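Local structure of snaclec convulxin subunit alpha (Crotalus durissus, 1UMR) at residues A28-F31 and C32-Q35; V74-E78 and K79-T83; A47-A50 and D51-W55; N60-E63 and S64-H67; L107-E110 and T111-K115. The protein activates platelets as part of a snake venom lectin that binds the platelet collagen receptor glycoprotein VI. All blocks are in the same frame, centred on the assembly; numbering follows the deposited sequence.

Interaction 1. Residues A28-F31 and C32-Q35; sequences AEWF and CTKQ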
loop_
_atom_site.group_PDB
_atom_site.type_symbol
_atom_site.label_atom_id
_atom_site.label_comp_id
_atom_site.label_asym_id
_atom_site.label_seq_id
_atom_site.Cartn_x
_atom_site.Cartn_y
_atom_site.Cartn_z
ATOM N N ALA A 28 0.981 50.006 -26.486
ATOM C CA ALA A 28 -0.233 49.303 -26.923
ATOM C C ALA A 28 -1.118 49.026 -25.768
ATOM O O ALA A 28 -2.292 49.321 -25.836
ATOM C CB ALA A 28 0.038 47.996 -27.683
ATOM N N GLU A 29 -0.575 48.415 -24.715
ATOM C CA GLU A 29 -1.419 48.130 -23.566
ATOM C C GLU A 29 -1.970 49.467 -22.981
ATOM O O GLU A 29 -3.151 49.553 -22.560
ATOM C CB GLU A 29 -0.648 47.374 -22.551
ATOM C CG GLU A 29 -1.190 47.597 -21.178
ATOM C CD GLU A 29 -2.404 46.652 -20.969
ATOM O OE1 GLU A 29 -3.127 46.689 -19.976
ATOM O OE2 GLU A 29 -2.611 45.825 -21.825
ATOM N N TRP A 30 -1.184 50.546 -23.003
ATOM C CA TRP A 30 -1.758 51.787 -22.448
ATOM C C TRP A 30 -2.829 52.351 -23.410
ATOM O O TRP A 30 -3.961 52.737 -23.009
ATOM C CB TRP A 30 -0.673 52.800 -22.326
ATOM C CG TRP A 30 -0.967 54.157 -21.643
ATOM C CD1 TRP A 30 -2.009 54.516 -20.748
ATOM C CD2 TRP A 30 -0.211 55.349 -21.879
ATOM N NE1 TRP A 30 -1.860 55.854 -20.416
ATOM C CE2 TRP A 30 -0.753 56.369 -21.064
ATOM C CE3 TRP A 30 0.976 55.615 -22.601
ATOM C CZ2 TRP A 30 -0.170 57.646 -20.977
ATOM C CZ3 TRP A 30 1.513 56.916 -22.561
ATOM C CH2 TRP A 30 0.947 57.898 -21.743
ATOM N N PHE A 31 -2.476 52.402 -24.679
ATOM C CA PHE A 31 -3.508 52.757 -25.627
ATOM C C PHE A 31 -4.841 51.916 -25.375
ATOM O O PHE A 31 -5.953 52.498 -25.327
ATOM C CB PHE A 31 -2.969 52.587 -27.043
ATOM C CG PHE A 31 -3.987 52.935 -28.120
ATOM C CD1 PHE A 31 -4.863 51.944 -28.606
ATOM C CD2 PHE A 31 -4.104 54.270 -28.614
ATOM C CE1 PHE A 31 -5.873 52.265 -29.600
ATOM C CE2 PHE A 31 -5.143 54.611 -29.535
ATOM C CZ PHE A 31 -6.015 53.579 -30.056
ATOM N N CYS A 32 -4.748 50.582 -25.245
ATOM C CA CYS A 32 -5.996 49.782 -25.054
ATOM C C CYS A 32 -6.787 50.373 -23.878
ATOM O O CYS A 32 -7.967 50.590 -23.944
ATOM C CB CYS A 32 -5.742 48.293 -24.822
ATOM S SG CYS A 32 -5.211 47.570 -26.346
ATOM N N THR A 33 -6.068 50.737 -22.838
ATOM C CA THR A 33 -6.653 51.058 -21.575
ATOM C C THR A 33 -7.517 52.341 -21.725
ATOM O O THR A 33 -8.522 52.572 -20.977
ATOM C CB THR A 33 -5.350 51.205 -20.696
ATOM O OG1 THR A 33 -5.206 50.167 -19.652
ATOM C CG2 THR A 33 -5.118 52.550 -20.153
ATOM N N LYS A 34 -7.128 53.174 -22.699
ATOM C CA LYS A 34 -7.737 54.465 -22.880
ATOM C C LYS A 34 -9.054 54.280 -23.690
ATOM O O LYS A 34 -9.842 55.172 -23.689
ATOM C CB LYS A 34 -6.829 55.454 -23.643
ATOM C CG LYS A 34 -5.451 55.812 -22.925
ATOM C CD LYS A 34 -4.596 56.660 -23.905
ATOM C CE LYS A 34 -3.362 57.303 -23.244
ATOM N NZ LYS A 34 -2.448 57.779 -24.319
ATOM N N GLN A 35 -9.250 53.135 -24.361
ATOM C CA GLN A 35 -10.399 52.892 -25.199
ATOM C C GLN A 35 -11.649 52.686 -24.377
ATOM O O GLN A 35 -12.689 53.007 -24.852
ATOM C CB GLN A 35 -10.154 51.684 -26.123
ATOM C CG GLN A 35 -9.100 51.875 -27.211
ATOM C CD GLN A 35 -8.951 53.332 -27.666
ATOM O OE1 GLN A 35 -7.963 54.035 -27.307
ATOM N NE2 GLN A 35 -9.935 53.810 -28.389
#
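The C-terminal half of helix 25-35, the first helix of the C-type lectin domain, pairs Trp30 with Lys34 one turn on. Lys34 has CG beside its own backbone N (chi1 -62°) and runs extended from there, which carries its end over one face of the indole. NZ of Lys34 lies 4.0 Å from the centroid of the six-membered ring of Trp30, 11° off the normal, a cation-pi contact. One bond earlier in the chain, CE of Lys34 makes a CH-pi contact 3.7 Å from the centroid of the five-membered ring of Trp30. The indole is bordered at its edge by the methyl CG2 of Thr33, 3.7 Å from CD1 of Trp30. One residue on along the helix, the side-chain amide of Gln35 lies nearly flat over the Phe31 ring, the planes 12° apart, and Phe19 meets that ring edge-to-face. The backbone bond Cys32 N to Ala28 O, 2.8 Å, is regular, whereas Lys34 N to Trp30 O is weak at 3.2 Å, and Lys34 N also bonds to Phe31 O at 3.0 Å. Ala28 and Cys32 face inward on Leu41 and Phe127. The disulfide from Cys32 to Cys129 ties this helix to strand 125-131, as is characteristic of the C-type lectin fold.

Interaction 2. Residues V74-E78 and K79-T83; sequences VQNKE and KQCST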
loop_
_atom_site.group_PDB
_atom_site.type_symbol
_atom_site.label_atom_id
_atom_site.label_comp_id
_atom_site.label_asym_id
_atom_site.label_seq_id
_atom_site.Cartn_x
_atom_site.Cartn_y
_atom_site.Cartn_z
ATOM N N VAL A 74 6.116 38.592 -19.208
ATOM C CA VAL A 74 6.902 38.091 -18.055
ATOM C C VAL A 74 6.892 39.084 -16.860
ATOM O O VAL A 74 7.094 40.281 -17.048
ATOM C CB VAL A 74 8.388 37.884 -18.477
ATOM C CG1 VAL A 74 9.297 37.461 -17.257
ATOM C CG2 VAL A 74 8.518 36.877 -19.667
ATOM N N GLN A 75 6.700 38.628 -15.629
ATOM C CA GLN A 75 6.631 39.586 -14.508
ATOM C C GLN A 75 8.045 39.753 -13.900
ATOM O O GLN A 75 8.340 40.700 -13.202
ATOM C CB GLN A 75 5.616 39.129 -13.400
ATOM C CG GLN A 75 4.158 38.943 -13.915
ATOM C CD GLN A 75 3.639 40.312 -14.517
ATOM O OE1 GLN A 75 3.429 41.257 -13.768
ATOM N NE2 GLN A 75 3.529 40.405 -15.868
ATOM N N ASN A 76 8.879 38.777 -14.095
ATOM C CA ASN A 76 10.177 38.723 -13.377
ATOM C C ASN A 76 10.997 39.910 -13.759
ATOM O O ASN A 76 11.006 40.332 -14.926
ATOM C CB ASN A 76 10.958 37.514 -13.824
ATOM C CG ASN A 76 10.186 36.255 -13.710
ATOM O OD1 ASN A 76 10.604 35.272 -13.032
ATOM N ND2 ASN A 76 9.138 36.180 -14.446
ATOM N N LYS A 77 11.779 40.390 -12.796
ATOM C CA LYS A 77 12.534 41.614 -12.930
ATOM C C LYS A 77 13.929 41.338 -13.521
ATOM O O LYS A 77 14.415 42.168 -14.222
ATOM C CB LYS A 77 12.581 42.259 -11.581
ATOM C CG LYS A 77 11.169 42.670 -11.116
ATOM C CD LYS A 77 11.177 43.303 -9.729
ATOM C CE LYS A 77 9.879 44.027 -9.413
ATOM N NZ LYS A 77 9.971 44.463 -8.005
ATOM N N GLU A 78 14.498 40.140 -13.284
ATOM C CA GLU A 78 15.745 39.656 -13.854
ATOM C C GLU A 78 15.599 39.612 -15.383
ATOM O O GLU A 78 14.507 39.497 -15.883
ATOM C CB GLU A 78 16.050 38.204 -13.354
ATOM C CG GLU A 78 15.746 37.896 -11.878
ATOM C CD GLU A 78 14.301 37.380 -11.681
ATOM O OE1 GLU A 78 13.462 38.216 -11.330
ATOM O OE2 GLU A 78 13.968 36.153 -11.884
ATOM N N LYS A 79 16.732 39.609 -16.082
ATOM C CA LYS A 79 16.878 39.583 -17.539
ATOM C C LYS A 79 16.297 38.413 -18.204
ATOM O O LYS A 79 15.701 38.548 -19.269
ATOM C CB LYS A 79 18.366 39.692 -17.963
ATOM C CG LYS A 79 18.976 41.134 -17.913
ATOM C CD LYS A 79 20.465 41.215 -18.179
ATOM C CE LYS A 79 20.858 42.677 -18.128
ATOM N NZ LYS A 79 22.188 42.805 -17.560
ATOM N N GLN A 80 16.437 37.255 -17.588
ATOM C CA GLN A 80 15.838 36.055 -18.136
ATOM C C GLN A 80 15.534 35.303 -16.870
ATOM O O GLN A 80 15.804 35.864 -15.815
ATOM C CB GLN A 80 16.786 35.323 -19.110
ATOM C CG GLN A 80 18.177 34.773 -18.615
ATOM C CD GLN A 80 18.047 33.789 -17.494
ATOM O OE1 GLN A 80 17.371 32.790 -17.637
ATOM N NE2 GLN A 80 18.576 34.143 -16.325
ATOM N N CYS A 81 14.977 34.080 -16.929
ATOM C CA CYS A 81 14.219 33.574 -15.782
ATOM C C CYS A 81 14.793 32.301 -15.246
ATOM O O CYS A 81 14.231 31.738 -14.292
ATOM C CB CYS A 81 12.733 33.275 -16.116
ATOM S SG CYS A 81 11.854 34.729 -16.593
ATOM N N SER A 82 15.904 31.866 -15.794
ATOM C CA SER A 82 16.681 30.816 -15.077
ATOM C C SER A 82 17.398 31.418 -13.879
ATOM O O SER A 82 18.275 32.264 -14.039
ATOM C CB SER A 82 17.704 30.149 -16.007
ATOM O OG SER A 82 18.104 28.894 -15.440
ATOM N N THR A 83 17.080 30.953 -12.680
ATOM C CA THR A 83 17.716 31.498 -11.467
ATOM C C THR A 83 18.854 30.616 -11.064
ATOM O O THR A 83 19.681 30.998 -10.197
ATOM C CB THR A 83 16.669 31.593 -10.251
ATOM O OG1 THR A 83 16.057 30.312 -9.942
ATOM C CG2 THR A 83 15.463 32.482 -10.620
#
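Val74 and Asn76 both turn their side chains to the sulfur of Cys81, in a loop that folds back on itself without a backbone hydrogen bond between 74-78 and 79-83. The methyl CG1 of Val74 touches SG of Cys81 at 3.8 Å, and the flat end of Asn76 meets the same sulfur through CG at 3.7 Å. Cys81 directs SG to the side of its own backbone N (chi1 -63°), into reach of both. Glu78 crosses Thr83 more loosely, with OE2 of Glu78 4.2 Å from the methyl CG2 of Thr83. OE1 of Glu78 accepts a weak bond of 3.1 Å from Lys77 N. Gln80 points away from 74-78 and curls back onto its own backbone: NE2 gives a nearly straight bond to Ser82 O (3.0 Å, 172°), in the plane of the amide, while OE1 accepts from Ser82 N. Lys103 NZ bonds to the carbonyl oxygens of Asn76 and Glu78, and Lys79 NZ to Asp94 O. Val74 continues the sheet into another protein chain. The exchanged (domain-swapped) long loop, through which alpha and beta subunits pair and which is joined here by the Cys81 disulfide to the beta subunit, is the hallmark of the snaclec heterodimer.

Interaction 3. Residues A47-A50 and D51-W55; sequences AKEA and DFVAW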
loop_
_atom_site.group_PDB
_atom_site.type_symbol
_atom_site.label_atom_id
_atom_site.label_comp_id
_atom_site.label_asym_id
_atom_site.label_seq_id
_atom_site.Cartn_x
_atom_site.Cartn_y
_atom_site.Cartn_z
ATOM N N ALA A 47 -9.746 27.828 -26.372
ATOM C CA ALA A 47 -9.568 27.470 -27.788
ATOM C C ALA A 47 -10.653 28.168 -28.588
ATOM O O ALA A 47 -10.361 28.855 -29.562
ATOM C CB ALA A 47 -9.488 25.908 -27.988
ATOM N N LYS A 48 -11.868 28.223 -28.064
ATOM C CA LYS A 48 -12.905 28.935 -28.851
ATOM C C LYS A 48 -12.573 30.418 -29.005
ATOM O O LYS A 48 -12.828 30.979 -30.063
ATOM C CB LYS A 48 -14.339 28.772 -28.260
ATOM C CG LYS A 48 -15.017 27.346 -28.344
ATOM C CD LYS A 48 -16.164 27.188 -27.233
ATOM C CE LYS A 48 -17.106 25.895 -27.301
ATOM N NZ LYS A 48 -18.399 26.036 -26.361
ATOM N N GLU A 49 -12.070 31.068 -27.947
ATOM C CA GLU A 49 -11.735 32.486 -28.031
ATOM C C GLU A 49 -10.429 32.669 -28.888
ATOM O O GLU A 49 -10.340 33.595 -29.648
ATOM C CB GLU A 49 -11.661 33.124 -26.640
ATOM C CG GLU A 49 -11.216 34.558 -26.603
ATOM C CD GLU A 49 -10.945 35.120 -25.189
ATOM O OE1 GLU A 49 -11.210 36.338 -24.996
ATOM O OE2 GLU A 49 -10.441 34.392 -24.264
ATOM N N ALA A 50 -9.478 31.741 -28.840
ATOM C CA ALA A 50 -8.330 31.804 -29.793
ATOM C C ALA A 50 -8.823 31.770 -31.204
ATOM O O ALA A 50 -8.411 32.594 -32.012
ATOM C CB ALA A 50 -7.217 30.625 -29.581
ATOM N N ASP A 51 -9.655 30.773 -31.528
ATOM C CA ASP A 51 -10.387 30.728 -32.834
ATOM C C ASP A 51 -11.007 32.096 -33.238
ATOM O O ASP A 51 -10.652 32.674 -34.311
ATOM C CB ASP A 51 -11.481 29.664 -32.783
ATOM C CG ASP A 51 -12.077 29.389 -34.142
ATOM O OD1 ASP A 51 -11.570 28.539 -34.869
ATOM O OD2 ASP A 51 -13.050 29.994 -34.621
ATOM N N PHE A 52 -11.828 32.676 -32.343
ATOM C CA PHE A 52 -12.545 33.905 -32.720
ATOM C C PHE A 52 -11.501 35.017 -32.956
ATOM O O PHE A 52 -11.591 35.754 -33.932
ATOM C CB PHE A 52 -13.504 34.430 -31.675
ATOM C CG PHE A 52 -13.855 35.863 -31.945
ATOM C CD1 PHE A 52 -14.829 36.177 -32.937
ATOM C CD2 PHE A 52 -13.163 36.895 -31.300
ATOM C CE1 PHE A 52 -15.074 37.523 -33.319
ATOM C CE2 PHE A 52 -13.431 38.226 -31.581
ATOM C CZ PHE A 52 -14.327 38.586 -32.655
ATOM N N VAL A 53 -10.515 35.158 -32.057
ATOM C CA VAL A 53 -9.542 36.183 -32.248
ATOM C C VAL A 53 -8.726 35.957 -33.549
ATOM O O VAL A 53 -8.364 36.933 -34.227
ATOM C CB VAL A 53 -8.559 36.343 -31.070
ATOM C CG1 VAL A 53 -7.605 37.489 -31.399
ATOM C CG2 VAL A 53 -9.252 36.722 -29.804
ATOM N N ALA A 54 -8.431 34.708 -33.900
ATOM C CA ALA A 54 -7.581 34.564 -35.086
ATOM C C ALA A 54 -8.358 34.993 -36.380
ATOM O O ALA A 54 -7.892 35.785 -37.214
ATOM C CB ALA A 54 -6.963 33.104 -35.182
ATOM N N TRP A 55 -9.593 34.529 -36.465
ATOM C CA TRP A 55 -10.486 34.971 -37.515
ATOM C C TRP A 55 -10.543 36.460 -37.521
ATOM O O TRP A 55 -10.251 37.075 -38.550
ATOM C CB TRP A 55 -11.841 34.322 -37.298
ATOM C CG TRP A 55 -12.867 34.728 -38.255
ATOM C CD1 TRP A 55 -13.278 34.051 -39.431
ATOM C CD2 TRP A 55 -13.707 35.878 -38.134
ATOM N NE1 TRP A 55 -14.300 34.764 -40.023
ATOM C CE2 TRP A 55 -14.581 35.887 -39.274
ATOM C CE3 TRP A 55 -13.804 36.927 -37.190
ATOM C CZ2 TRP A 55 -15.526 36.910 -39.491
ATOM C CZ3 TRP A 55 -14.752 37.937 -37.395
ATOM C CH2 TRP A 55 -15.588 37.928 -38.555
#
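Asp51, Val53 and Ala54 each set their CB, or a methyl beyond it, against carbonyl oxygens of the preceding turn. CB of Asp51 lies 3.3 Å from Lys48 O, and CG2 of Val53 rests at the same separation, 3.3 Å, from Glu49 O. That methyl stands beside the backbone N of Val53, since CG1 has taken the position anti to N (chi1 -179°); CG2 is therefore the branch turned back along the helix, with CG of Glu49 a looser neighbour at 4.3 Å. CB of Ala54 packs 3.5 Å from Ala50 O. The same carbonyls are held by four successive i to i+4 bonds: Asp51 N to Ala47 O at 2.8 Å, Phe52 N to Lys48 O at 3.0 Å, Val53 N to Glu49 O at 2.9 Å and Ala54 N to Ala50 O at 2.8 Å. Val53 N to Glu49 O is the straightest, at 173°. This regular ladder opens helix 47-60, the second helix of the C-type lectin domain, which packs against the sheet holding strands 9-11, 14-20 and 125-131.

Further out, the buried carboxylate of Glu49 has three polar partners. OE1 accepts a hydrogen bond from Tyr16 OH and forms a salt bridge with Lys130 NZ, and OE2 takes Lys45 N, contacts that would favour the charged form. Phe52 stacks on Tyr11 and also meets Tyr16, so this face of the helix lies on strands 9-11 and 14-20. Ala50, Asp51 and Ala54 present another face to Arg114, while Lys48 NZ bonds to the backbone of another protein chain.

Interaction 4. Residues N60-E63 and S64-H67; sequences NIEE and SFSH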
loop_
_atom_site.group_PDB
_atom_site.type_symbol
_atom_site.label_atom_id
_atom_site.label_comp_id
_atom_site.label_asym_id
_atom_site.label_seq_id
_atom_site.Cartn_x
_atom_site.Cartn_y
_atom_site.Cartn_z
ATOM N N ASN A 60 -9.034 41.619 -40.432
ATOM C CA ASN A 60 -8.903 43.080 -40.370
ATOM C C ASN A 60 -7.497 43.518 -40.396
ATOM O O ASN A 60 -7.200 44.729 -40.432
ATOM C CB ASN A 60 -9.671 43.708 -39.207
ATOM C CG ASN A 60 -11.222 43.373 -39.276
ATOM O OD1 ASN A 60 -12.019 44.252 -39.547
ATOM N ND2 ASN A 60 -11.598 42.097 -39.081
ATOM N N ILE A 61 -6.560 42.572 -40.374
ATOM C CA ILE A 61 -5.204 43.185 -40.392
ATOM C C ILE A 61 -4.801 43.826 -41.796
ATOM O O ILE A 61 -5.119 43.290 -42.825
ATOM C CB ILE A 61 -4.227 42.173 -39.870
ATOM C CG1 ILE A 61 -2.943 42.858 -39.488
ATOM C CG2 ILE A 61 -4.074 40.859 -40.835
ATOM C CD1 ILE A 61 -1.966 41.798 -39.032
ATOM N N GLU A 62 -4.172 44.981 -41.821
ATOM C CA GLU A 62 -3.592 45.466 -43.026
ATOM C C GLU A 62 -2.609 44.488 -43.614
ATOM O O GLU A 62 -1.776 43.925 -42.870
ATOM C CB GLU A 62 -2.914 46.801 -42.804
ATOM C CG GLU A 62 -3.872 47.929 -43.212
ATOM C CD GLU A 62 -3.651 49.186 -42.364
ATOM O OE1 GLU A 62 -4.650 49.947 -42.105
ATOM O OE2 GLU A 62 -2.465 49.411 -41.968
ATOM N N GLU A 63 -2.730 44.270 -44.946
ATOM C CA GLU A 63 -1.921 43.292 -45.662
ATOM C C GLU A 63 -0.354 43.307 -45.386
ATOM O O GLU A 63 0.304 42.279 -45.542
ATOM C CB GLU A 63 -2.158 43.476 -47.194
ATOM C CG GLU A 63 -3.001 42.401 -47.912
ATOM C CD GLU A 63 -3.455 43.074 -49.263
ATOM O OE1 GLU A 63 -2.884 43.990 -49.881
ATOM O OE2 GLU A 63 -4.893 43.351 -49.377
ATOM N N SER A 64 0.244 44.444 -45.009
ATOM C CA SER A 64 1.696 44.502 -44.811
ATOM C C SER A 64 2.208 44.360 -43.370
ATOM O O SER A 64 3.405 44.614 -43.095
ATOM C CB SER A 64 2.208 45.829 -45.313
ATOM O OG SER A 64 1.933 46.806 -44.340
ATOM N N PHE A 65 1.280 44.065 -42.451
ATOM C CA PHE A 65 1.615 43.732 -41.083
ATOM C C PHE A 65 1.388 42.232 -41.003
ATOM O O PHE A 65 0.553 41.652 -41.745
ATOM C CB PHE A 65 0.740 44.499 -40.043
ATOM C CG PHE A 65 0.890 46.058 -40.075
ATOM C CD1 PHE A 65 -0.267 46.893 -40.013
ATOM C CD2 PHE A 65 2.149 46.668 -40.137
ATOM C CE1 PHE A 65 -0.164 48.325 -40.027
ATOM C CE2 PHE A 65 2.272 48.102 -40.188
ATOM C CZ PHE A 65 1.106 48.946 -40.110
ATOM N N SER A 66 2.151 41.581 -40.131
ATOM C CA SER A 66 1.936 40.159 -39.910
ATOM C C SER A 66 2.244 39.684 -38.453
ATOM O O SER A 66 2.252 38.490 -38.141
ATOM C CB SER A 66 2.784 39.392 -40.923
ATOM O OG SER A 66 4.127 39.748 -40.689
ATOM N N HIS A 67 2.433 40.616 -37.539
ATOM C CA HIS A 67 2.596 40.248 -36.142
ATOM C C HIS A 67 1.575 41.077 -35.296
ATOM O O HIS A 67 1.345 42.276 -35.575
ATOM C CB HIS A 67 4.045 40.615 -35.754
ATOM C CG HIS A 67 5.066 39.688 -36.314
ATOM N ND1 HIS A 67 6.381 39.730 -35.944
ATOM C CD2 HIS A 67 4.951 38.676 -37.206
ATOM C CE1 HIS A 67 7.035 38.756 -36.551
ATOM N NE2 HIS A 67 6.188 38.109 -37.336
#
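Phe65, Ser64 and Ile61 lose the most surface where the chain reverses direction between 60-63 and 64-67. The ring of Phe65 lies alongside the side chain of Glu62, both pointing the same way. OE2 of Glu62 comes to 3.2 Å from CE1 of Phe65, with the carboxylate turned 36° from the ring plane. Nearer the backbone, CB of Glu62 touches CD1 of Phe65 at 3.8 Å. Phe65 has CG beside its own backbone N (chi1 -62°), which swings the ring back toward Glu62. OG of Ser64 stands over one face of the Phe65 ring, 4.2 Å above its plane and offset toward the rim. Ile61, just before the turn, crosses obliquely to Phe65 through its terminal methyl CD1, 4.0 Å from CB and 3.7 Å from the carbonyl O of Phe65. The extended path of Ile61 through CG1, anti to the backbone N, gives that methyl its reach. The reversal is closed by Phe65 N bonding to Glu62 O at 3.1 Å, nearly straight at 168°, although the donor stands above the carbonyl plane. Asn20 bonds to Glu62 N and to Asn60 O, Ile61 also touches Ile18, and Phe65 packs on Pro126. No other protein chain of the assembly touches these segments. The type I beta turn from Glu62 to Phe65 links helix 47-60 to strand 67-74 in the C-type lectin fold.

Interaction 5. Residues L107-E110 and T111-K115; sequences LKKE and TGFRK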
loop_
_atom_site.group_PDB
_atom_site.type_symbol
_atom_site.label_atom_id
_atom_site.label_comp_id
_atom_site.label_asym_id
_atom_site.label_seq_id
_atom_site.Cartn_x
_atom_site.Cartn_y
_atom_site.Cartn_z
ATOM N N LEU A 107 1.053 37.234 -31.863
ATOM C CA LEU A 107 0.557 36.231 -32.828
ATOM C C LEU A 107 1.209 36.537 -34.207
ATOM O O LEU A 107 1.471 37.705 -34.533
ATOM C CB LEU A 107 -0.949 36.426 -32.974
ATOM C CG LEU A 107 -2.061 35.734 -32.111
ATOM C CD1 LEU A 107 -1.639 34.827 -30.994
ATOM C CD2 LEU A 107 -3.188 36.716 -31.697
ATOM N N LYS A 108 1.401 35.518 -35.029
ATOM C CA LYS A 108 2.006 35.612 -36.362
ATOM C C LYS A 108 1.027 35.309 -37.477
ATOM O O LYS A 108 0.394 34.271 -37.432
ATOM C CB LYS A 108 3.059 34.462 -36.463
ATOM C CG LYS A 108 4.414 34.885 -36.170
ATOM C CD LYS A 108 5.258 33.755 -35.767
ATOM C CE LYS A 108 6.592 34.342 -35.267
ATOM N NZ LYS A 108 7.792 33.526 -35.715
ATOM N N LYS A 109 0.994 36.115 -38.533
ATOM C CA LYS A 109 0.234 35.710 -39.751
ATOM C C LYS A 109 0.672 34.337 -40.245
ATOM O O LYS A 109 -0.142 33.535 -40.702
ATOM C CB LYS A 109 0.416 36.681 -40.920
ATOM C CG LYS A 109 -0.652 36.421 -42.085
ATOM C CD LYS A 109 -0.673 37.544 -43.274
ATOM C CE LYS A 109 0.685 37.773 -44.032
ATOM N NZ LYS A 109 0.612 37.921 -45.557
ATOM N N GLU A 110 1.952 34.032 -40.181
ATOM C CA GLU A 110 2.369 32.815 -40.896
ATOM C C GLU A 110 1.905 31.538 -40.187
ATOM O O GLU A 110 2.109 30.441 -40.636
ATOM C CB GLU A 110 3.845 32.872 -41.299
ATOM C CG GLU A 110 4.708 33.562 -40.290
ATOM C CD GLU A 110 4.765 35.041 -40.492
ATOM O OE1 GLU A 110 4.177 35.792 -39.674
ATOM O OE2 GLU A 110 5.461 35.449 -41.427
ATOM N N THR A 111 1.075 31.690 -39.180
ATOM C CA THR A 111 0.574 30.491 -38.563
ATOM C C THR A 111 -0.948 30.567 -38.245
ATOM O O THR A 111 -1.522 29.834 -37.398
ATOM C CB THR A 111 1.529 30.317 -37.421
ATOM O OG1 THR A 111 1.789 28.948 -37.267
ATOM C CG2 THR A 111 1.020 30.864 -36.132
ATOM N N GLY A 112 -1.606 31.470 -38.985
ATOM C CA GLY A 112 -3.048 31.591 -38.901
ATOM C C GLY A 112 -3.492 32.340 -37.659
ATOM O O GLY A 112 -4.615 32.130 -37.225
ATOM N N PHE A 113 -2.617 33.206 -37.114
ATOM C CA PHE A 113 -2.714 33.768 -35.766
ATOM C C PHE A 113 -3.088 32.770 -34.646
ATOM O O PHE A 113 -3.880 33.057 -33.765
ATOM C CB PHE A 113 -3.624 34.993 -35.796
ATOM C CG PHE A 113 -3.233 35.982 -36.860
ATOM C CD1 PHE A 113 -3.892 35.994 -38.093
ATOM C CD2 PHE A 113 -2.109 36.807 -36.681
ATOM C CE1 PHE A 113 -3.515 36.862 -39.123
ATOM C CE2 PHE A 113 -1.700 37.743 -37.700
ATOM C CZ PHE A 113 -2.423 37.762 -38.948
ATOM N N ARG A 114 -2.435 31.620 -34.622
ATOM C CA ARG A 114 -2.815 30.636 -33.631
ATOM C C ARG A 114 -1.802 30.149 -32.569
ATOM O O ARG A 114 -2.185 29.678 -31.468
ATOM C CB ARG A 114 -3.618 29.472 -34.272
ATOM C CG ARG A 114 -4.996 29.967 -34.465
ATOM C CD ARG A 114 -5.626 30.237 -33.075
ATOM N NE ARG A 114 -6.730 29.382 -33.130
ATOM C CZ ARG A 114 -7.054 28.364 -32.392
ATOM N NH1 ARG A 114 -6.531 28.005 -31.232
ATOM N NH2 ARG A 114 -8.122 27.804 -32.823
ATOM N N LYS A 115 -0.524 30.252 -32.719
ATOM C CA LYS A 115 0.039 29.901 -31.390
ATOM C C LYS A 115 0.621 31.142 -30.828
ATOM O O LYS A 115 0.506 32.152 -31.492
ATOM C CB LYS A 115 0.990 28.735 -31.451
ATOM C CG LYS A 115 0.598 27.723 -32.512
ATOM C CD LYS A 115 -0.113 26.481 -31.897
ATOM C CE LYS A 115 0.841 25.290 -31.613
ATOM N NZ LYS A 115 0.848 24.928 -30.091
HETATM O O HOH W 1 0.586 33.283 -34.017
#
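After strand 104-108 the backbone winds through a short 3-10 segment and turns back, with Phe113 N bonded to Lys108 O at 3.2 Å and Gly112 N to Lys109 O at 3.1 Å. The latter bond is nearly straight at the hydrogen (171°), but in both the donor stands above the carbonyl plane. Gly112 has positive phi, a conformation that suits glycine, and Phe113 is also on the positive side (phi 44°).

The Phe113 ring folds back under the start of the turn. CA of Lys109 lies over one face, 3.7 Å from the Phe113 ring centroid in a CH-pi contact, and the Lys109 side chain continues across the rim, with CB 3.6 Å from CZ of Phe113. At the ring edge, in its plane, CB of Leu107 meets CD2 of Phe113 at 3.9 Å. Leu107 then spreads its branch along the returning chain: CG packs on Phe113 O, and CD1 comes 3.5 Å from Lys115 O. Within the turn, the methyl CG2 of Thr111 touches CB of Lys108 at 4.1 Å. A water joins the two limbs, giving a hydrogen bond to Lys115 O at 2.8 Å and accepting one from Lys108 N.

Beyond the bend, Phe113 packs on Val57 and Val68, and Leu107 on Ile70. Arg114 points away from 107-110, and its NH1 pairs with an acidic side chain of another protein chain. The turn connects strands 104-108 and 117-119 of the antiparallel sheet, while the Phe113 ring, tucked against it, packs between strands 104-108 and 67-74 and helix 47-60 of this C-type lectin domain.

Along the chain the order is interaction 1, 3, 4, 2 and 5, all within one C-type lectin domain. Interactions 3, 4 and 5 form a connected group. The centre of interaction 5 is about 11 Å from those of 3 and 4, and it touches both: Ala50 and Ala54 meet the bend at 112-114, and Ser66 O probably bonds to Lys109 N. Helix 47-60 is thus coupled to the three-stranded sheet. Interaction 1, on helix 25-35, stands apart, its centre 19 to 22 Å from theirs. Interaction 2 lies farther out, 25 to 31 Å from the other centres, in the long loop that joins the beta subunit.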